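Local coordinates for 11S globulin (PDB 5WXU), which binds and sequesters the plant hormone auxin (indole-3-acetic acid) and probably serves as a hexameric seed storage protein of the cupin family, at the interface of chains A and B and the interface of chains A and C. Coordinates in Å, arbitrary orientation; residue numbers count along the deposited sequence, not the author numbering. Chains: chain A/B/C, 11S globulin.

Contact 1: the interface of chains A and B. Residues chain A 305-309, 455; chain B 123-125, 287.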
loop_
_atom_site.group_PDB
_atom_site.type_symbol
_atom_site.label_atom_id
_atom_site.label_comp_id
_atom_site.label_asym_id
_atom_site.label_seq_id
_atom_site.Cartn_x
_atom_site.Cartn_y
_atom_site.Cartn_z
ATOM N N ALA A 305 -6.523 19.582 -21.937
ATOM C CA ALA A 305 -5.282 20.154 -21.574
ATOM C C ALA A 305 -5.184 20.299 -20.091
ATOM O O ALA A 305 -6.177 20.665 -19.419
ATOM C CB ALA A 305 -5.217 21.552 -22.195
ATOM N N ASP A 306 -4.009 20.057 -19.594
ATOM C CA ASP A 306 -3.687 20.270 -18.167
ATOM C C ASP A 306 -2.883 21.582 -17.985
ATOM O O ASP A 306 -2.950 22.183 -16.925
ATOM C CB ASP A 306 -2.913 19.097 -17.679
ATOM C CG ASP A 306 -3.758 17.808 -17.691
ATOM O OD1 ASP A 306 -4.922 17.825 -17.154
ATOM O OD2 ASP A 306 -3.260 16.811 -18.267
ATOM N N ILE A 307 -1.996 21.891 -18.924
ATOM C CA ILE A 307 -1.402 23.245 -19.036
ATOM C C ILE A 307 -1.962 23.902 -20.301
ATOM O O ILE A 307 -2.120 23.263 -21.359
ATOM C CB ILE A 307 0.156 23.266 -19.090
ATOM C CG1 ILE A 307 0.867 22.291 -18.137
ATOM C CG2 ILE A 307 0.688 24.695 -18.901
ATOM C CD1 ILE A 307 0.559 22.440 -16.643
ATOM N N TYR A 308 -2.276 25.195 -20.223
ATOM C CA TYR A 308 -2.633 25.919 -21.440
ATOM C C TYR A 308 -2.116 27.346 -21.315
ATOM O O TYR A 308 -2.370 28.007 -20.302
ATOM C CB TYR A 308 -4.146 25.930 -21.589
ATOM C CG TYR A 308 -4.617 26.946 -22.625
ATOM C CD1 TYR A 308 -4.126 26.950 -23.945
ATOM C CD2 TYR A 308 -5.501 27.951 -22.243
ATOM C CE1 TYR A 308 -4.570 27.863 -24.861
ATOM C CE2 TYR A 308 -5.949 28.877 -23.157
ATOM C CZ TYR A 308 -5.500 28.827 -24.457
ATOM O OH TYR A 308 -5.998 29.806 -25.340
ATOM N N THR A 309 -1.358 27.785 -22.316
ATOM C CA THR A 309 -0.912 29.206 -22.431
ATOM C C THR A 309 -1.512 29.733 -23.698
ATOM O O THR A 309 -1.146 29.290 -24.793
ATOM C CB THR A 309 0.609 29.300 -22.452
ATOM O OG1 THR A 309 1.117 28.826 -21.184
ATOM C CG2 THR A 309 1.033 30.785 -22.560
ATOM N N ILE A 455 3.997 29.083 -16.919
ATOM C CA ILE A 455 4.369 27.735 -16.513
ATOM C C ILE A 455 4.342 26.848 -17.758
ATOM O O ILE A 455 3.339 26.805 -18.472
ATOM C CB ILE A 455 3.429 27.134 -15.469
ATOM C CG1 ILE A 455 3.544 27.896 -14.154
ATOM C CG2 ILE A 455 3.759 25.636 -15.280
ATOM C CD1 ILE A 455 2.437 27.591 -13.189
ATOM N N THR B 123 -2.412 26.880 -13.968
ATOM C CA THR B 123 -1.881 26.479 -15.273
ATOM C C THR B 123 -2.712 26.736 -16.512
ATOM O O THR B 123 -2.265 26.374 -17.598
ATOM C CB THR B 123 -1.522 24.986 -15.255
ATOM O OG1 THR B 123 -2.744 24.238 -15.178
ATOM C CG2 THR B 123 -0.644 24.654 -14.071
ATOM N N PHE B 124 -3.861 27.424 -16.413
ATOM C CA PHE B 124 -4.622 27.926 -17.556
ATOM C C PHE B 124 -4.347 29.436 -17.530
ATOM O O PHE B 124 -4.726 30.138 -16.629
ATOM C CB PHE B 124 -6.110 27.644 -17.433
ATOM C CG PHE B 124 -6.528 26.326 -17.975
ATOM C CD1 PHE B 124 -5.687 25.240 -17.925
ATOM C CD2 PHE B 124 -7.744 26.179 -18.612
ATOM C CE1 PHE B 124 -6.077 24.005 -18.469
ATOM C CE2 PHE B 124 -8.137 24.994 -19.175
ATOM C CZ PHE B 124 -7.280 23.880 -19.099
ATOM N N GLN B 125 -3.571 29.870 -18.492
ATOM C CA GLN B 125 -2.888 31.162 -18.482
ATOM C C GLN B 125 -3.104 31.954 -19.759
ATOM O O GLN B 125 -2.891 31.443 -20.850
ATOM C CB GLN B 125 -1.404 30.868 -18.376
ATOM C CG GLN B 125 -0.978 29.995 -17.192
ATOM C CD GLN B 125 0.371 29.328 -17.462
ATOM O OE1 GLN B 125 1.384 29.872 -17.146
ATOM N NE2 GLN B 125 0.364 28.166 -18.081
ATOM N N GLU B 287 2.702 19.826 -10.655
ATOM C CA GLU B 287 1.678 20.368 -11.505
ATOM C C GLU B 287 1.254 19.405 -12.639
ATOM O O GLU B 287 0.144 19.560 -13.193
ATOM C CB GLU B 287 2.147 21.727 -12.077
ATOM C CG GLU B 287 3.107 21.648 -13.244
ATOM C CD GLU B 287 4.520 21.320 -12.911
ATOM O OE1 GLU B 287 4.883 21.268 -11.744
ATOM O OE2 GLU B 287 5.298 21.114 -13.860
#
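A short parallel beta ladder joins strand 307-309 of chain A to strand 124-126 of chain B at the subunit interface, with A:Tyr308 paired to B:Phe124 and A:Thr309 to B:Gln125. A:Tyr308 gives its N to B:Thr123 O (2.9 Å) and takes B:Gln125 N on its own O (2.9 Å). Just before the strand, B:Thr123 OG1, set between its backbone N and carbonyl carbon (chi1 69°), donates in the carbonyl plane to A:Asp306 O at 2.7 Å. The methyl and CB of B:Thr123 meet the A:Ile307 CD1 tip, the two side chains crossing at about a right angle. On one face of the B:Phe124 ring lies A:Tyr308 CB, while A:Ala305 O comes up to the ring edge, 3.4 Å from CZ. The extended B:Gln125 chain carries its amide to the backbone of A:Ile455: OE1 accepts from A:Ile455 N on a lone pair (2.7 Å), and NE2 reaches a lone pair of A:Ile455 O (3.3 Å), almost in the amide plane. The same NE2 also donates to B:Thr123 O from above that carbonyl's plane. The N-H met by OE1 and the carbonyls met by NE2 together set which way round the amide sits. An alanine at B:Gln125 would probably leave the N and O of A:Ile455 without these mates and its segment less firmly held to chain B. The site zips strand edges of two subunits together and pins the C-terminal part of chain A to chain B.

Contact 2: the interface of chains A and B. Residues chain A 317, 319, 321, 413-415; chain B 288-290, 292-293.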
loop_
_atom_site.group_PDB
_atom_site.type_symbol
_atom_site.label_atom_id
_atom_site.label_comp_id
_atom_site.label_asym_id
_atom_site.label_seq_id
_atom_site.Cartn_x
_atom_site.Cartn_y
_atom_site.Cartn_z
ATOM N N THR A 317 -1.325 15.611 -20.055
ATOM C CA THR A 317 -0.479 14.585 -19.445
ATOM C C THR A 317 -1.352 13.403 -19.088
ATOM O O THR A 317 -2.528 13.556 -18.836
ATOM C CB THR A 317 0.268 15.083 -18.183
ATOM O OG1 THR A 317 -0.676 15.477 -17.234
ATOM C CG2 THR A 317 1.115 16.272 -18.506
ATOM N N ASN A 319 -1.040 9.990 -16.715
ATOM C CA ASN A 319 -0.314 9.218 -15.712
ATOM C C ASN A 319 -1.321 8.524 -14.814
ATOM O O ASN A 319 -2.543 8.543 -15.083
ATOM C CB ASN A 319 0.609 10.118 -14.887
ATOM C CG ASN A 319 -0.121 11.289 -14.312
ATOM O OD1 ASN A 319 -1.185 11.136 -13.686
ATOM N ND2 ASN A 319 0.397 12.466 -14.568
ATOM N N TYR A 321 -2.631 9.142 -12.039
ATOM C CA TYR A 321 -3.760 9.935 -11.435
ATOM C C TYR A 321 -4.912 10.078 -12.378
ATOM O O TYR A 321 -5.991 10.626 -12.016
ATOM C CB TYR A 321 -3.230 11.301 -10.961
ATOM C CG TYR A 321 -2.272 11.300 -9.808
ATOM C CD1 TYR A 321 -2.714 11.033 -8.522
ATOM C CD2 TYR A 321 -0.925 11.561 -9.978
ATOM C CE1 TYR A 321 -1.832 11.029 -7.437
ATOM C CE2 TYR A 321 -0.062 11.567 -8.907
ATOM C CZ TYR A 321 -0.521 11.300 -7.661
ATOM O OH TYR A 321 0.364 11.258 -6.630
ATOM N N ARG A 413 4.106 8.361 -13.152
ATOM C CA ARG A 413 4.114 9.781 -12.651
ATOM C C ARG A 413 5.467 10.471 -12.999
ATOM O O ARG A 413 6.188 11.018 -12.167
ATOM C CB ARG A 413 3.816 9.790 -11.164
ATOM C CG ARG A 413 2.431 9.253 -10.868
ATOM C CD ARG A 413 2.292 9.009 -9.381
ATOM N NE ARG A 413 1.047 8.346 -9.137
ATOM C CZ ARG A 413 0.665 7.909 -7.936
ATOM N NH1 ARG A 413 1.455 8.101 -6.866
ATOM N NH2 ARG A 413 -0.519 7.285 -7.810
ATOM N N ALA A 414 5.820 10.396 -14.293
ATOM C CA ALA A 414 7.044 11.000 -14.767
ATOM C C ALA A 414 6.906 12.487 -14.613
ATOM O O ALA A 414 5.854 13.039 -14.934
ATOM C CB ALA A 414 7.236 10.704 -16.219
ATOM N N LYS A 415 7.948 13.110 -14.130
ATOM C CA LYS A 415 7.970 14.535 -13.906
ATOM C C LYS A 415 9.181 15.148 -14.568
ATOM O O LYS A 415 10.225 14.511 -14.701
ATOM C CB LYS A 415 7.926 14.825 -12.404
ATOM C CG LYS A 415 6.527 14.503 -11.853
ATOM C CD LYS A 415 6.360 14.744 -10.350
ATOM C CE LYS A 415 7.087 13.651 -9.567
ATOM N NZ LYS A 415 6.302 12.360 -9.599
ATOM N N GLU B 288 2.152 18.460 -12.993
ATOM C CA GLU B 288 1.899 17.478 -14.014
ATOM C C GLU B 288 1.303 16.167 -13.531
ATOM O O GLU B 288 0.847 15.394 -14.324
ATOM C CB GLU B 288 3.185 17.043 -14.679
ATOM C CG GLU B 288 4.029 18.079 -15.338
ATOM C CD GLU B 288 5.367 17.431 -15.757
ATOM O OE1 GLU B 288 6.280 17.222 -14.875
ATOM O OE2 GLU B 288 5.446 17.106 -16.986
ATOM N N THR B 289 1.265 15.947 -12.231
ATOM C CA THR B 289 0.795 14.687 -11.690
ATOM C C THR B 289 -0.389 14.913 -10.778
ATOM O O THR B 289 -1.542 14.942 -11.262
ATOM C CB THR B 289 1.963 13.965 -11.030
ATOM O OG1 THR B 289 2.508 14.792 -10.008
ATOM C CG2 THR B 289 3.020 13.635 -12.099
ATOM N N LEU B 290 -0.108 15.130 -9.489
ATOM C CA LEU B 290 -1.111 15.324 -8.464
ATOM C C LEU B 290 -2.106 16.405 -8.775
ATOM O O LEU B 290 -3.321 16.224 -8.538
ATOM C CB LEU B 290 -0.401 15.649 -7.186
ATOM C CG LEU B 290 -1.107 15.676 -5.896
ATOM C CD1 LEU B 290 -1.471 14.280 -5.462
ATOM C CD2 LEU B 290 -0.108 16.282 -4.919
ATOM N N THR B 292 -3.175 17.366 -11.574
ATOM C CA THR B 292 -3.944 16.925 -12.809
ATOM C C THR B 292 -4.954 15.842 -12.722
ATOM O O THR B 292 -5.392 15.339 -13.795
ATOM C CB THR B 292 -2.976 16.355 -13.931
ATOM O OG1 THR B 292 -2.415 15.004 -13.632
ATOM C CG2 THR B 292 -2.000 17.433 -14.179
ATOM N N VAL B 293 -5.204 15.435 -11.495
ATOM C CA VAL B 293 -6.010 14.235 -11.174
ATOM C C VAL B 293 -7.284 14.328 -12.025
ATOM O O VAL B 293 -7.870 15.413 -12.171
ATOM C CB VAL B 293 -6.264 14.137 -9.648
ATOM C CG1 VAL B 293 -7.097 15.347 -9.218
ATOM C CG2 VAL B 293 -7.028 12.872 -9.250
#
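The backbone of B:Glu288 to B:Leu290 turns between two short 3-10 helices, 286-288 and 290-292, with B:Thr289 at phi/psi -121/-90° presenting its peptide to A:Tyr321. That ring lies against the turn: CD2 is 3.5 Å from B:Thr289 C and CE2 is 3.8 Å from B:Thr289 CB, while B:Leu290 CA sits over the rim of one face. Farther out, B:Leu290 CD1 touches the phenol end, 3.7 Å from A:Tyr321 OH. The guanidinium of A:Arg413 lies over the opposite face, A:Tyr321 CZ standing 3.6 Å above its plane, and the ring is thus held between its own chain and the partner. A:Asn319 OD1 takes A:Tyr321 N, steadying the loop behind the ring, and its ND2 makes a weak bond to B:Glu288 O. A:Thr317 OG1 donates to the same carbonyl at 3.3 Å, tilted from its plane. B:Thr289 CG2, anti to its carbonyl carbon, points across the A:Lys415 chain and meets CG at 3.6 Å. That lysine bends at chi3 and chi4, bringing NZ back to A:Arg413 O. Within chain B, B:Thr292 OG1 bonds to B:Thr289 O and braces the turn. The site seats this turn of one subunit on a surface of loop and strand residues round A:Tyr321, helping to join the two in the hexamer.

Contact 3: the interface of chains A and C. Residues chain A 117-120, 290; chain C 285-286.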
loop_
_atom_site.group_PDB
_atom_site.type_symbol
_atom_site.label_atom_id
_atom_site.label_comp_id
_atom_site.label_asym_id
_atom_site.label_seq_id
_atom_site.Cartn_x
_atom_site.Cartn_y
_atom_site.Cartn_z
ATOM N N PHE A 117 -8.542 -10.415 -21.084
ATOM C CA PHE A 117 -8.172 -10.690 -19.705
ATOM C C PHE A 117 -8.507 -12.111 -19.268
ATOM O O PHE A 117 -9.637 -12.462 -19.152
ATOM C CB PHE A 117 -8.755 -9.593 -18.813
ATOM C CG PHE A 117 -8.025 -8.305 -19.002
ATOM C CD1 PHE A 117 -6.769 -8.131 -18.442
ATOM C CD2 PHE A 117 -8.489 -7.332 -19.859
ATOM C CE1 PHE A 117 -6.042 -6.968 -18.662
ATOM C CE2 PHE A 117 -7.781 -6.160 -20.072
ATOM C CZ PHE A 117 -6.569 -5.977 -19.467
ATOM N N PRO A 118 -7.488 -12.928 -19.001
ATOM C CA PRO A 118 -7.795 -14.355 -18.823
ATOM C C PRO A 118 -8.466 -14.600 -17.520
ATOM O O PRO A 118 -8.051 -14.026 -16.497
ATOM C CB PRO A 118 -6.416 -15.027 -18.891
ATOM C CG PRO A 118 -5.426 -13.982 -18.802
ATOM C CD PRO A 118 -6.046 -12.665 -19.142
ATOM N N GLY A 119 -9.505 -15.427 -17.542
ATOM C CA GLY A 119 -10.229 -15.669 -16.336
ATOM C C GLY A 119 -11.395 -14.722 -16.154
ATOM O O GLY A 119 -12.117 -14.868 -15.172
ATOM N N CYS A 120 -11.572 -13.736 -17.041
ATOM C CA CYS A 120 -12.765 -12.915 -16.964
ATOM C C CYS A 120 -13.804 -13.529 -17.878
ATOM O O CYS A 120 -13.451 -14.066 -18.950
ATOM C CB CYS A 120 -12.473 -11.509 -17.397
ATOM S SG CYS A 120 -11.479 -10.584 -16.179
ATOM N N LEU A 290 -12.340 -5.696 -11.617
ATOM C CA LEU A 290 -11.063 -6.079 -12.167
ATOM C C LEU A 290 -11.166 -6.295 -13.668
ATOM O O LEU A 290 -10.306 -5.867 -14.475
ATOM C CB LEU A 290 -10.656 -7.409 -11.530
ATOM C CG LEU A 290 -9.258 -7.892 -11.808
ATOM C CD1 LEU A 290 -8.186 -6.803 -11.718
ATOM C CD2 LEU A 290 -9.003 -9.018 -10.809
ATOM N N GLY C 285 -5.378 -17.725 -15.224
ATOM C CA GLY C 285 -5.922 -16.391 -15.005
ATOM C C GLY C 285 -6.320 -16.104 -13.562
ATOM O O GLY C 285 -5.803 -16.724 -12.634
ATOM N N TYR C 286 -7.304 -15.209 -13.367
ATOM C CA TYR C 286 -7.753 -14.822 -12.029
ATOM C C TYR C 286 -8.367 -15.966 -11.235
ATOM O O TYR C 286 -8.324 -15.982 -9.973
ATOM C CB TYR C 286 -8.773 -13.660 -12.123
ATOM C CG TYR C 286 -8.197 -12.364 -12.770
ATOM C CD1 TYR C 286 -7.074 -11.697 -12.221
ATOM C CD2 TYR C 286 -8.797 -11.795 -13.912
ATOM C CE1 TYR C 286 -6.576 -10.507 -12.781
ATOM C CE2 TYR C 286 -8.304 -10.595 -14.492
ATOM C CZ TYR C 286 -7.209 -9.939 -13.926
ATOM O OH TYR C 286 -6.759 -8.763 -14.514
#
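C:Tyr286 and A:Leu290 reach toward each other tip to tip, the leucine's branched end lying on one face of the phenol ring. A:Leu290 CD2 stands over that face, shifted toward the rim and 3.6 Å from the centroid, a CH-pi contact; its nearest ring atom is CE1, at 3.5 Å. CG and CD1 of the leucine continue toward the hydroxyl end, with CD1 3.7 Å from C:Tyr286 OH. A:Leu290 CG is anti to the backbone N (chi1 -171°), which directs both methyls outward from the 3-10 helix 290-292 to the ring. A:Cys120 SG packs at the ring's CD2-CE2 side, 3.6 Å from C:Tyr286 CE2, and A:Pro118 O comes to the face opposite the leucine, 3.5 Å from CD2 near the rim. The proline carbonyl also receives a weak hydrogen bond from C:Tyr286 N (3.4 Å), tying the start of the 3-10 helix 286-288 to the 117-120 loop. A:Phe117 lies alongside the tyrosine, pointing the same way, and its CD1 approaches the hydroxyl only loosely, at 4.0 Å. A:Cys120 belongs to the disulfide with A:Cys291, next in sequence to A:Leu290. The tyrosine thus packs beside this covalent junction and against a loop whose A:Gly119 and A:Cys120 line the auxin pocket, which may couple subunit packing to the hormone-binding region.

Contact 4: the interface of chains A and B. Residues chain A 124, 150, 270-271, 273; chain B 302-303, 305-308, 314.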
loop_
_atom_site.group_PDB
_atom_site.type_symbol
_atom_site.label_atom_id
_atom_site.label_comp_id
_atom_site.label_asym_id
_atom_site.label_seq_id
_atom_site.Cartn_x
_atom_site.Cartn_y
_atom_site.Cartn_z
ATOM N N PHE A 124 -19.852 -9.422 -23.537
ATOM C CA PHE A 124 -20.475 -8.849 -24.717
ATOM C C PHE A 124 -21.186 -10.034 -25.402
ATOM O O PHE A 124 -20.565 -10.910 -25.933
ATOM C CB PHE A 124 -19.477 -8.126 -25.676
ATOM C CG PHE A 124 -19.213 -6.667 -25.344
ATOM C CD1 PHE A 124 -19.258 -6.183 -24.031
ATOM C CD2 PHE A 124 -18.983 -5.714 -26.376
ATOM C CE1 PHE A 124 -19.015 -4.832 -23.762
ATOM C CE2 PHE A 124 -18.741 -4.358 -26.106
ATOM C CZ PHE A 124 -18.796 -3.907 -24.774
ATOM N N LYS A 150 -15.298 -7.636 -23.890
ATOM C CA LYS A 150 -15.502 -6.265 -24.284
ATOM C C LYS A 150 -14.511 -5.844 -25.373
ATOM O O LYS A 150 -13.310 -6.112 -25.277
ATOM C CB LYS A 150 -15.390 -5.383 -23.040
ATOM C CG LYS A 150 -15.214 -3.892 -23.351
ATOM C CD LYS A 150 -15.024 -3.089 -22.106
ATOM C CE LYS A 150 -15.078 -1.613 -22.483
ATOM N NZ LYS A 150 -15.887 -0.775 -21.570
ATOM N N PRO A 270 -22.543 -2.915 -28.721
ATOM C CA PRO A 270 -23.721 -2.218 -28.345
ATOM C C PRO A 270 -24.312 -1.389 -29.428
ATOM O O PRO A 270 -23.603 -0.739 -30.210
ATOM C CB PRO A 270 -23.270 -1.339 -27.170
ATOM C CG PRO A 270 -22.068 -2.024 -26.662
ATOM C CD PRO A 270 -21.422 -2.585 -27.846
ATOM N N SER A 271 -25.635 -1.467 -29.406
ATOM C CA SER A 271 -26.571 -0.850 -30.256
ATOM C C SER A 271 -27.026 0.456 -29.636
ATOM O O SER A 271 -26.819 0.726 -28.453
ATOM C CB SER A 271 -27.788 -1.785 -30.361
ATOM O OG SER A 271 -28.035 -2.481 -29.119
ATOM N N GLU A 273 -29.181 3.418 -28.060
ATOM C CA GLU A 273 -30.065 3.497 -26.914
ATOM C C GLU A 273 -30.864 4.825 -26.922
ATOM O O GLU A 273 -30.896 5.546 -25.925
ATOM C CB GLU A 273 -29.196 3.354 -25.640
ATOM C CG GLU A 273 -28.340 2.079 -25.629
ATOM C CD GLU A 273 -27.522 1.894 -24.342
ATOM O OE1 GLU A 273 -27.224 2.919 -23.686
ATOM O OE2 GLU A 273 -27.196 0.714 -24.003
ATOM N N PRO B 302 -23.178 3.963 -25.575
ATOM C CA PRO B 302 -23.308 2.475 -25.401
ATOM C C PRO B 302 -21.994 1.787 -25.638
ATOM O O PRO B 302 -21.819 0.734 -25.104
ATOM C CB PRO B 302 -24.273 2.063 -26.535
ATOM C CG PRO B 302 -25.055 3.307 -26.803
ATOM C CD PRO B 302 -24.109 4.458 -26.614
ATOM N N GLU B 303 -21.080 2.397 -26.422
ATOM C CA GLU B 303 -19.737 1.825 -26.629
ATOM C C GLU B 303 -18.887 1.664 -25.389
ATOM O O GLU B 303 -17.937 0.865 -25.410
ATOM C CB GLU B 303 -18.947 2.607 -27.695
ATOM C CG GLU B 303 -19.445 2.370 -29.131
ATOM C CD GLU B 303 -18.734 3.244 -30.182
ATOM O OE1 GLU B 303 -17.953 4.199 -29.829
ATOM O OE2 GLU B 303 -18.978 2.964 -31.384
ATOM N N ALA B 305 -19.969 0.593 -22.578
ATOM C CA ALA B 305 -20.546 -0.503 -21.882
ATOM C C ALA B 305 -19.513 -1.493 -21.463
ATOM O O ALA B 305 -18.594 -1.746 -22.208
ATOM C CB ALA B 305 -21.547 -1.186 -22.801
ATOM N N ASP B 306 -19.675 -2.015 -20.265
ATOM C CA ASP B 306 -18.847 -3.112 -19.739
ATOM C C ASP B 306 -19.567 -4.445 -19.852
ATOM O O ASP B 306 -18.929 -5.474 -20.075
ATOM C CB ASP B 306 -18.456 -2.809 -18.294
ATOM C CG ASP B 306 -17.571 -1.565 -18.166
ATOM O OD1 ASP B 306 -16.622 -1.470 -18.931
ATOM O OD2 ASP B 306 -17.899 -0.660 -17.394
ATOM N N ILE B 307 -20.869 -4.410 -19.701
ATOM C CA ILE B 307 -21.720 -5.587 -19.927
ATOM C C ILE B 307 -22.759 -5.205 -21.027
ATOM O O ILE B 307 -23.339 -4.125 -20.971
ATOM C CB ILE B 307 -22.433 -6.060 -18.666
ATOM C CG1 ILE B 307 -21.412 -6.341 -17.567
ATOM C CG2 ILE B 307 -23.245 -7.313 -18.960
ATOM C CD1 ILE B 307 -22.014 -6.588 -16.279
ATOM N N TYR B 308 -22.935 -6.070 -22.023
ATOM C CA TYR B 308 -23.877 -5.839 -23.122
ATOM C C TYR B 308 -24.570 -7.145 -23.439
ATOM O O TYR B 308 -23.940 -8.123 -23.723
ATOM C CB TYR B 308 -23.205 -5.316 -24.366
ATOM C CG TYR B 308 -24.077 -5.280 -25.591
ATOM C CD1 TYR B 308 -25.302 -4.613 -25.593
ATOM C CD2 TYR B 308 -23.642 -5.893 -26.766
ATOM C CE1 TYR B 308 -26.078 -4.596 -26.738
ATOM C CE2 TYR B 308 -24.393 -5.875 -27.936
ATOM C CZ TYR B 308 -25.622 -5.245 -27.905
ATOM O OH TYR B 308 -26.416 -5.208 -29.002
ATOM N N THR B 314 -27.352 -2.492 -21.455
ATOM C CA THR B 314 -25.938 -2.297 -21.027
ATOM C C THR B 314 -25.847 -1.923 -19.579
ATOM O O THR B 314 -26.760 -1.312 -18.999
ATOM C CB THR B 314 -25.201 -1.216 -21.891
ATOM O OG1 THR B 314 -25.919 0.022 -21.797
ATOM C CG2 THR B 314 -25.223 -1.617 -23.371
HETATM O O HOH W 1 -29.621 -4.526 -28.940
#
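A:Lys150 and B:Asp306 form the salt bridge here, NZ to OD1 at 2.8 Å, the ammonium arriving from above the carboxylate plane. The same NZ donates to B:Ala305 O (2.9 Å), again from above the carbonyl plane, so two oxygens of neighbouring residues grip it. Among neutral donors, B:Thr314 OG1 meets the syn lone pair of A:Glu273 OE2 tip to tip at 2.6 Å. A:Ser271 OG gives a bond to B:Tyr308 OH (3.2 Å), and a water touching both oxygens closes a small triangle. Ring contacts centre on B:Tyr308, whose CG is anti to the backbone N (chi1 170°) and whose face lies under A:Pro270; CA stands over the ring centre, 3.6 Å from the centroid, in a CH-pi contact. A:Lys150 CA covers the opposite face of A:Phe124 from B:Tyr308 CB. In apolar packing, A:Pro270 CB rests 3.6 Å from B:Pro302 CB, and A:Glu273 CG slides antiparallel past the same proline's CG. An alanine at B:Tyr308 would probably open a gap beneath A:Pro270 and leave A:Ser271 OG without its phenol partner. A parallel bridge pairs A:Phe124 with B:Tyr308; A:Phe124 and A:Lys150 belong to the N-terminal cupin region of chain A, the chain B residues to the C-terminal cupin region.

Contacts 1 and 2 are neighbours, their C-alpha centres about 13 Å apart, and contact 4 lies about 35 Å from contact 1 and 30 Å from contact 2. Contact 4 carries the same pairing of residues 124 and 308 as contact 1 with the chains exchanged, as the two-fold interface requires; both use residues 305-308 of one chain against residue 124 of the other. Contact 3, about 19 Å from contact 4, repeats residue 290 of contact 2 but in a different chain pair. Its 3-10 helix 286-288 also supplies residues to contacts 1 and 2. The same short segments therefore serve both the A-B and the A-C boundaries, consistent with the hexamer.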